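Local atomic coordinates of cystathionine gamma-lyase (Saccharomyces cerevisiae, PDB entry 1N8P), a protein that binds pyridoxal-5'-phosphate and belongs to the Cys/Met metabolism family of PLP-dependent enzymes. Residues R258-A268 with R300-I308; V64-Y72 with P184-F192. All coordinates share one frame; numbering follows the deposited sequence.

Contact 1: residues R258-A268 with R300-I308; sequences RQAALSANKIA and RDALGGGMI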
loop_
_atom_site.group_PDB
_atom_site.type_symbol
_atom_site.label_atom_id
_atom_site.label_comp_id
_atom_site.label_asym_id
_atom_site.label_seq_id
_atom_site.Cartn_x
_atom_site.Cartn_y
_atom_site.Cartn_z
ATOM N N ARG A 258 18.511 10.968 17.306
ATOM C CA ARG A 258 18.992 11.426 18.605
ATOM C C ARG A 258 19.425 10.226 19.439
ATOM O O ARG A 258 20.416 10.281 20.149
ATOM C CB ARG A 258 17.867 12.195 19.344
ATOM C CG ARG A 258 18.285 12.953 20.602
ATOM C CD ARG A 258 19.053 14.193 20.235
ATOM N NE ARG A 258 19.644 14.851 21.395
ATOM C CZ ARG A 258 20.573 15.798 21.315
ATOM N NH1 ARG A 258 21.019 16.198 20.130
ATOM N NH2 ARG A 258 21.067 16.337 22.418
ATOM N N GLN A 259 18.660 9.148 19.342
ATOM C CA GLN A 259 18.910 7.932 20.091
ATOM C C GLN A 259 20.059 7.111 19.487
ATOM O O GLN A 259 20.957 6.653 20.183
ATOM C CB GLN A 259 17.637 7.112 20.097
ATOM C CG GLN A 259 17.736 5.820 20.854
ATOM C CD GLN A 259 17.859 6.058 22.296
ATOM O OE1 GLN A 259 17.146 6.877 22.848
ATOM N NE2 GLN A 259 18.764 5.346 22.943
ATOM N N ALA A 260 20.024 6.932 18.179
ATOM C CA ALA A 260 21.042 6.163 17.497
ATOM C C ALA A 260 22.410 6.782 17.766
ATOM O O ALA A 260 23.411 6.087 17.859
ATOM C CB ALA A 260 20.739 6.121 15.993
ATOM N N ALA A 261 22.440 8.096 17.914
ATOM C CA ALA A 261 23.688 8.804 18.157
ATOM C C ALA A 261 24.209 8.605 19.604
ATOM O O ALA A 261 25.374 8.238 19.798
ATOM C CB ALA A 261 23.504 10.308 17.815
ATOM N N LEU A 262 23.375 8.858 20.616
ATOM C CA LEU A 262 23.813 8.648 21.997
ATOM C C LEU A 262 24.345 7.213 22.085
ATOM O O LEU A 262 25.427 6.973 22.583
ATOM C CB LEU A 262 22.659 8.800 23.008
ATOM C CG LEU A 262 21.616 9.926 22.958
ATOM C CD1 LEU A 262 20.953 9.894 24.282
ATOM C CD2 LEU A 262 22.175 11.322 22.693
ATOM N N SER A 263 23.589 6.253 21.577
ATOM C CA SER A 263 24.032 4.879 21.633
ATOM C C SER A 263 25.378 4.630 20.996
ATOM O O SER A 263 26.223 4.017 21.616
ATOM C CB SER A 263 22.991 3.964 21.004
ATOM O OG SER A 263 21.909 3.788 21.901
ATOM N N ALA A 264 25.572 5.102 19.765
ATOM C CA ALA A 264 26.836 4.915 19.031
ATOM C C ALA A 264 28.004 5.573 19.741
ATOM O O ALA A 264 29.119 5.077 19.700
ATOM C CB ALA A 264 26.721 5.454 17.602
ATOM N N ASN A 265 27.741 6.698 20.388
ATOM C CA ASN A 265 28.766 7.387 21.133
ATOM C C ASN A 265 29.129 6.522 22.326
ATOM O O ASN A 265 30.301 6.261 22.548
ATOM C CB ASN A 265 28.263 8.746 21.607
ATOM C CG ASN A 265 29.245 9.439 22.535
ATOM O OD1 ASN A 265 29.309 9.138 23.729
ATOM N ND2 ASN A 265 30.027 10.361 21.985
ATOM N N LYS A 266 28.129 6.077 23.086
ATOM C CA LYS A 266 28.368 5.236 24.253
ATOM C C LYS A 266 28.998 3.894 23.885
ATOM O O LYS A 266 29.587 3.220 24.737
ATOM C CB LYS A 266 27.074 4.997 25.036
ATOM C CG LYS A 266 26.752 6.053 26.072
ATOM C CD LYS A 266 25.519 5.674 26.872
ATOM C CE LYS A 266 25.697 4.317 27.552
ATOM N NZ LYS A 266 24.542 3.951 28.431
ATOM N N ILE A 267 28.880 3.506 22.621
ATOM C CA ILE A 267 29.476 2.259 22.158
ATOM C C ILE A 267 30.915 2.510 21.677
ATOM O O ILE A 267 31.785 1.647 21.813
ATOM C CB ILE A 267 28.648 1.639 21.022
ATOM C CG1 ILE A 267 27.381 1.017 21.601
ATOM C CG2 ILE A 267 29.451 0.590 20.294
ATOM C CD1 ILE A 267 26.392 0.515 20.550
ATOM N N ALA A 268 31.155 3.694 21.112
ATOM C CA ALA A 268 32.481 4.081 20.637
ATOM C C ALA A 268 33.414 4.256 21.847
ATOM O O ALA A 268 34.550 3.785 21.851
ATOM C CB ALA A 268 32.387 5.369 19.870
ATOM N N ARG A 300 25.197 19.048 15.037
ATOM C CA ARG A 300 24.367 19.489 16.151
ATOM C C ARG A 300 24.814 18.819 17.464
ATOM O O ARG A 300 25.035 17.605 17.525
ATOM C CB ARG A 300 22.908 19.129 15.918
ATOM C CG ARG A 300 22.019 19.447 17.110
ATOM C CD ARG A 300 20.618 18.908 16.861
ATOM N NE ARG A 300 20.097 19.389 15.587
ATOM C CZ ARG A 300 19.303 20.437 15.472
ATOM N NH1 ARG A 300 18.946 21.089 16.566
ATOM N NH2 ARG A 300 18.881 20.831 14.276
ATOM N N ASP A 301 24.938 19.627 18.513
ATOM C CA ASP A 301 25.330 19.152 19.830
ATOM C C ASP A 301 26.564 18.275 19.831
ATOM O O ASP A 301 26.924 17.686 20.850
ATOM C CB ASP A 301 24.165 18.419 20.463
ATOM C CG ASP A 301 23.011 19.335 20.740
ATOM O OD1 ASP A 301 23.231 20.342 21.429
ATOM O OD2 ASP A 301 21.890 19.063 20.273
ATOM N N ALA A 302 27.222 18.232 18.685
ATOM C CA ALA A 302 28.432 17.437 18.483
ATOM C C ALA A 302 28.120 15.931 18.434
ATOM O O ALA A 302 28.948 15.103 18.848
ATOM C CB ALA A 302 29.445 17.745 19.571
ATOM N N LEU A 303 26.927 15.593 17.929
ATOM C CA LEU A 303 26.500 14.204 17.820
ATOM C C LEU A 303 27.345 13.542 16.740
ATOM O O LEU A 303 27.511 14.099 15.658
ATOM C CB LEU A 303 25.009 14.139 17.475
ATOM C CG LEU A 303 24.031 14.653 18.547
ATOM C CD1 LEU A 303 22.614 14.801 17.990
ATOM C CD2 LEU A 303 24.042 13.715 19.693
ATOM N N GLY A 304 27.892 12.367 17.041
ATOM C CA GLY A 304 28.747 11.680 16.087
ATOM C C GLY A 304 28.025 10.918 15.008
ATOM O O GLY A 304 28.590 10.583 13.974
ATOM N N GLY A 305 26.759 10.633 15.241
ATOM C CA GLY A 305 25.984 9.918 14.236
ATOM C C GLY A 305 25.633 8.538 14.734
ATOM O O GLY A 305 25.665 8.303 15.937
ATOM N N GLY A 306 25.311 7.636 13.814
ATOM C CA GLY A 306 24.968 6.276 14.180
ATOM C C GLY A 306 25.927 5.256 13.599
ATOM O O GLY A 306 25.793 4.073 13.856
ATOM N N MET A 307 26.898 5.714 12.822
ATOM C CA MET A 307 27.882 4.829 12.207
ATOM C C MET A 307 29.215 4.911 12.948
ATOM O O MET A 307 29.791 5.993 13.123
ATOM C CB MET A 307 28.139 5.221 10.745
ATOM C CG MET A 307 26.906 5.476 9.887
ATOM S SD MET A 307 25.907 4.034 9.531
ATOM C CE MET A 307 27.019 3.070 8.458
ATOM N N ILE A 308 29.698 3.756 13.384
ATOM C CA ILE A 308 30.969 3.666 14.083
ATOM C C ILE A 308 31.746 2.822 13.093
ATOM O O ILE A 308 31.165 2.287 12.168
ATOM C CB ILE A 308 30.780 2.964 15.470
ATOM C CG1 ILE A 308 29.935 3.867 16.365
ATOM C CG2 ILE A 308 32.127 2.668 16.152
ATOM C CD1 ILE A 308 29.429 3.210 17.601
#
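A helix-on-loop packing in the C-terminal part of the fold brings A261 and A264 of helix 253-271 against G305 and G306, where the chain enters strand 307-312 of the five-stranded mixed sheet. Small residues on both sides let the backbones come close, with A261 CA 4.7 Å from G305 CA. A261 CA approaches G305 O in a CA-H...O contact. Y283 OH of the same chain hydrogen-bonds G305 O. A264 CB rests on G306 CA at 3.9 Å. Further along the helix, I308 CD1 lies against I267 CG2 at 3.8 Å, and the side chains of I267 and I308 cross at about a right angle. The fit of I308 against A264 is less certain. At the other end, L303 CD2 touches A261 CB at 3.9 Å and covers one face of the R258 guanidinium. R258 starts away from the loop but bends back at chi2 (74°). Its NH1 then makes a salt bridge to D301 OD2 at 3.0 Å. NH1 comes to the anti side of OD2 but is tilted 31° from the carboxylate plane, and the carboxylate and guanidinium planes are 76° apart.

Contact 2: residues V64-Y72 with P184-F192; sequences VAALENAQY and PYISNPLNF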
loop_
_atom_site.group_PDB
_atom_site.type_symbol
_atom_site.label_atom_id
_atom_site.label_comp_id
_atom_site.label_asym_id
_atom_site.label_seq_id
_atom_site.Cartn_x
_atom_site.Cartn_y
_atom_site.Cartn_z
ATOM N N VAL A 64 11.440 18.003 3.605
ATOM C CA VAL A 64 12.887 17.808 3.633
ATOM C C VAL A 64 13.642 19.143 3.563
ATOM O O VAL A 64 14.521 19.402 4.390
ATOM C CB VAL A 64 13.373 16.886 2.503
ATOM C CG1 VAL A 64 14.881 16.894 2.457
ATOM C CG2 VAL A 64 12.892 15.474 2.750
ATOM N N ALA A 65 13.294 19.987 2.591
ATOM C CA ALA A 65 13.922 21.299 2.436
ATOM C C ALA A 65 13.893 22.071 3.757
ATOM O O ALA A 65 14.914 22.618 4.192
ATOM C CB ALA A 65 13.196 22.086 1.364
ATOM N N ALA A 66 12.722 22.111 4.392
ATOM C CA ALA A 66 12.569 22.803 5.670
ATOM C C ALA A 66 13.501 22.250 6.708
ATOM O O ALA A 66 14.115 22.998 7.461
ATOM C CB ALA A 66 11.136 22.680 6.175
ATOM N N LEU A 67 13.604 20.932 6.780
ATOM C CA LEU A 67 14.474 20.348 7.796
ATOM C C LEU A 67 15.914 20.650 7.399
ATOM O O LEU A 67 16.809 20.767 8.246
ATOM C CB LEU A 67 14.237 18.831 7.912
ATOM C CG LEU A 67 12.829 18.296 8.222
ATOM C CD1 LEU A 67 12.924 16.784 8.342
ATOM C CD2 LEU A 67 12.265 18.889 9.502
ATOM N N GLU A 68 16.132 20.810 6.098
ATOM C CA GLU A 68 17.465 21.100 5.611
ATOM C C GLU A 68 17.745 22.598 5.568
ATOM O O GLU A 68 18.706 23.026 4.933
ATOM C CB GLU A 68 17.653 20.513 4.232
ATOM C CG GLU A 68 19.094 20.212 3.914
ATOM C CD GLU A 68 19.709 19.259 4.928
ATOM O OE1 GLU A 68 19.366 18.063 4.909
ATOM O OE2 GLU A 68 20.535 19.709 5.760
ATOM N N ASN A 69 16.918 23.385 6.259
ATOM C CA ASN A 69 17.045 24.845 6.310
ATOM C C ASN A 69 17.259 25.345 4.921
ATOM O O ASN A 69 18.167 26.118 4.685
ATOM C CB ASN A 69 18.239 25.274 7.159
ATOM C CG ASN A 69 18.281 26.777 7.381
ATOM O OD1 ASN A 69 17.240 27.402 7.552
ATOM N ND2 ASN A 69 19.478 27.355 7.400
ATOM N N ALA A 70 16.423 24.899 3.998
ATOM C CA ALA A 70 16.572 25.277 2.609
ATOM C C ALA A 70 15.295 25.755 1.937
ATOM O O ALA A 70 14.180 25.435 2.342
ATOM C CB ALA A 70 17.156 24.100 1.825
ATOM N N GLN A 71 15.476 26.518 0.877
ATOM C CA GLN A 71 14.345 27.039 0.150
ATOM C C GLN A 71 13.696 25.991 -0.753
ATOM O O GLN A 71 12.473 25.958 -0.893
ATOM C CB GLN A 71 14.795 28.249 -0.680
ATOM C CG GLN A 71 15.037 29.517 0.139
ATOM C CD GLN A 71 13.757 30.094 0.672
ATOM O OE1 GLN A 71 12.865 30.462 -0.097
ATOM N NE2 GLN A 71 13.646 30.168 1.998
ATOM N N TYR A 72 14.515 25.122 -1.341
ATOM C CA TYR A 72 14.009 24.113 -2.263
ATOM C C TYR A 72 14.346 22.636 -1.991
ATOM O O TYR A 72 15.365 22.312 -1.387
ATOM C CB TYR A 72 14.458 24.489 -3.685
ATOM C CG TYR A 72 14.164 25.941 -4.025
ATOM C CD1 TYR A 72 15.099 26.951 -3.753
ATOM C CD2 TYR A 72 12.932 26.317 -4.584
ATOM C CE1 TYR A 72 14.816 28.296 -4.028
ATOM C CE2 TYR A 72 12.640 27.658 -4.864
ATOM C CZ TYR A 72 13.585 28.637 -4.582
ATOM O OH TYR A 72 13.292 29.954 -4.848
ATOM N N PRO A 184 19.341 15.500 8.066
ATOM C CA PRO A 184 18.983 16.872 8.421
ATOM C C PRO A 184 19.174 17.203 9.913
ATOM O O PRO A 184 19.699 18.237 10.254
ATOM C CB PRO A 184 17.515 16.952 7.984
ATOM C CG PRO A 184 17.544 16.155 6.692
ATOM C CD PRO A 184 18.392 14.948 7.077
ATOM N N TYR A 185 18.791 16.304 10.798
ATOM C CA TYR A 185 18.901 16.566 12.219
ATOM C C TYR A 185 20.279 16.998 12.744
ATOM O O TYR A 185 20.417 18.034 13.367
ATOM C CB TYR A 185 18.407 15.333 13.031
ATOM C CG TYR A 185 18.324 15.624 14.517
ATOM C CD1 TYR A 185 17.493 16.646 14.987
ATOM C CD2 TYR A 185 19.126 14.954 15.435
ATOM C CE1 TYR A 185 17.462 17.008 16.318
ATOM C CE2 TYR A 185 19.106 15.309 16.781
ATOM C CZ TYR A 185 18.262 16.355 17.214
ATOM O OH TYR A 185 18.218 16.770 18.535
ATOM N N ILE A 186 21.295 16.179 12.505
ATOM C CA ILE A 186 22.637 16.441 12.974
ATOM C C ILE A 186 23.355 17.571 12.259
ATOM O O ILE A 186 24.177 18.235 12.857
ATOM C CB ILE A 186 23.532 15.169 12.849
ATOM C CG1 ILE A 186 22.972 14.054 13.737
ATOM C CG2 ILE A 186 25.015 15.510 13.238
ATOM C CD1 ILE A 186 23.778 12.800 13.681
ATOM N N SER A 187 23.054 17.806 10.991
ATOM C CA SER A 187 23.750 18.849 10.275
ATOM C C SER A 187 23.017 19.434 9.084
ATOM O O SER A 187 22.162 18.797 8.475
ATOM C CB SER A 187 25.093 18.310 9.823
ATOM O OG SER A 187 25.823 19.303 9.131
ATOM N N ASN A 188 23.382 20.663 8.747
ATOM C CA ASN A 188 22.779 21.389 7.628
ATOM C C ASN A 188 23.862 22.034 6.768
ATOM O O ASN A 188 24.094 23.252 6.865
ATOM C CB ASN A 188 21.834 22.474 8.149
ATOM C CG ASN A 188 20.574 21.909 8.735
ATOM O OD1 ASN A 188 19.879 22.585 9.482
ATOM N ND2 ASN A 188 20.255 20.675 8.383
ATOM N N PRO A 189 24.515 21.225 5.902
ATOM C CA PRO A 189 25.587 21.662 5.009
ATOM C C PRO A 189 25.381 22.986 4.271
ATOM O O PRO A 189 26.362 23.657 3.969
ATOM C CB PRO A 189 25.760 20.463 4.069
ATOM C CG PRO A 189 25.441 19.321 4.949
ATOM C CD PRO A 189 24.224 19.794 5.689
ATOM N N LEU A 190 24.145 23.379 3.972
ATOM C CA LEU A 190 23.961 24.666 3.276
ATOM C C LEU A 190 24.519 25.801 4.137
ATOM O O LEU A 190 25.214 26.681 3.631
ATOM C CB LEU A 190 22.491 24.945 2.951
ATOM C CG LEU A 190 21.847 23.900 2.060
ATOM C CD1 LEU A 190 20.495 24.405 1.535
ATOM C CD2 LEU A 190 22.823 23.570 0.938
ATOM N N ASN A 191 24.237 25.759 5.439
ATOM C CA ASN A 191 24.726 26.766 6.370
ATOM C C ASN A 191 26.227 26.753 6.420
ATOM O O ASN A 191 26.819 27.278 7.349
ATOM C CB ASN A 191 24.211 26.505 7.774
ATOM C CG ASN A 191 22.727 26.461 7.834
ATOM O OD1 ASN A 191 22.053 26.772 6.847
ATOM N ND2 ASN A 191 22.185 26.080 8.992
ATOM N N PHE A 192 26.859 26.145 5.435
ATOM C CA PHE A 192 28.312 26.086 5.434
ATOM C C PHE A 192 28.876 26.236 4.035
ATOM O O PHE A 192 29.928 25.672 3.721
ATOM C CB PHE A 192 28.809 24.773 6.049
ATOM C CG PHE A 192 28.353 24.558 7.471
ATOM C CD1 PHE A 192 27.124 23.949 7.737
ATOM C CD2 PHE A 192 29.141 24.986 8.541
ATOM C CE1 PHE A 192 26.691 23.772 9.033
ATOM C CE2 PHE A 192 28.718 24.818 9.866
ATOM C CZ PHE A 192 27.495 24.212 10.119
#
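N188 reaches across to E68 and L67 with its amide nitrogen. ND2 gives a weak hydrogen bond to E68 OE2 at 2.8 Å and a longer weak one to L67 O at 3.4 Å. The same nitrogen bonds weakly to S187 O within its own segment, so several acceptors gather round one amide group. The E68 carboxylate and the N188 amide are nearly perpendicular, 87° apart. E68 is bent at chi2 (58°), which folds its carboxylate over toward P184 and N188. Beside it, L67 CB meets P184 CB at 3.8 Å. An amide-amide pair lies further along: N69 ND2 bonds to N191 OD1 at 2.7 Å. The acceptor lies in the N69 amide plane, while the two amide planes are 81° apart. L190 CD1 packs on A70 CB.

The backbone of 64-72 ends helix 55-67 in a Schellman motif. N69 is its C-prime residue with positive phi, A70 N bonds to A65 O at 2.7 Å, and N69 N bonds to A66 O at 3.1 Å. This turn sends the chain into strand 72-76, an outermost strand of the seven-stranded sheet found in the large domain of fold type I PLP enzymes.

Outside the pair, H199 NE2 hydrogen-bonds E68 OE1, and N179 ND2 adds a weak bond to the same oxygen. H199 and N179 are next in sequence to S200 and D178 of the pyridoxal-5'-phosphate pocket. V197 of strand 196-200 lies against E68, P189 and L190.

Overall arrangement
From the N terminus, the chain runs through helix 55-67 and its C-terminal turn, then builds much of the seven-stranded sheet before 184-192 returns to close contact 2 across 111 residues. It next passes through strands 196-200 and 214-218 and two helices to helix 253-271. Contact 1 closes a shorter span of 31 residues when 300-308 meets that helix. The two closures are in series, neither nested nor crossed. Their centres are 19 Å apart, yet they touch: R300 N probably hydrogen-bonds I186 O, R300 NE probably bonds Y185 O, and G305 packs on I186. This joins the large-sheet region to the lead-in to strand 307-312 of the five-stranded sheet.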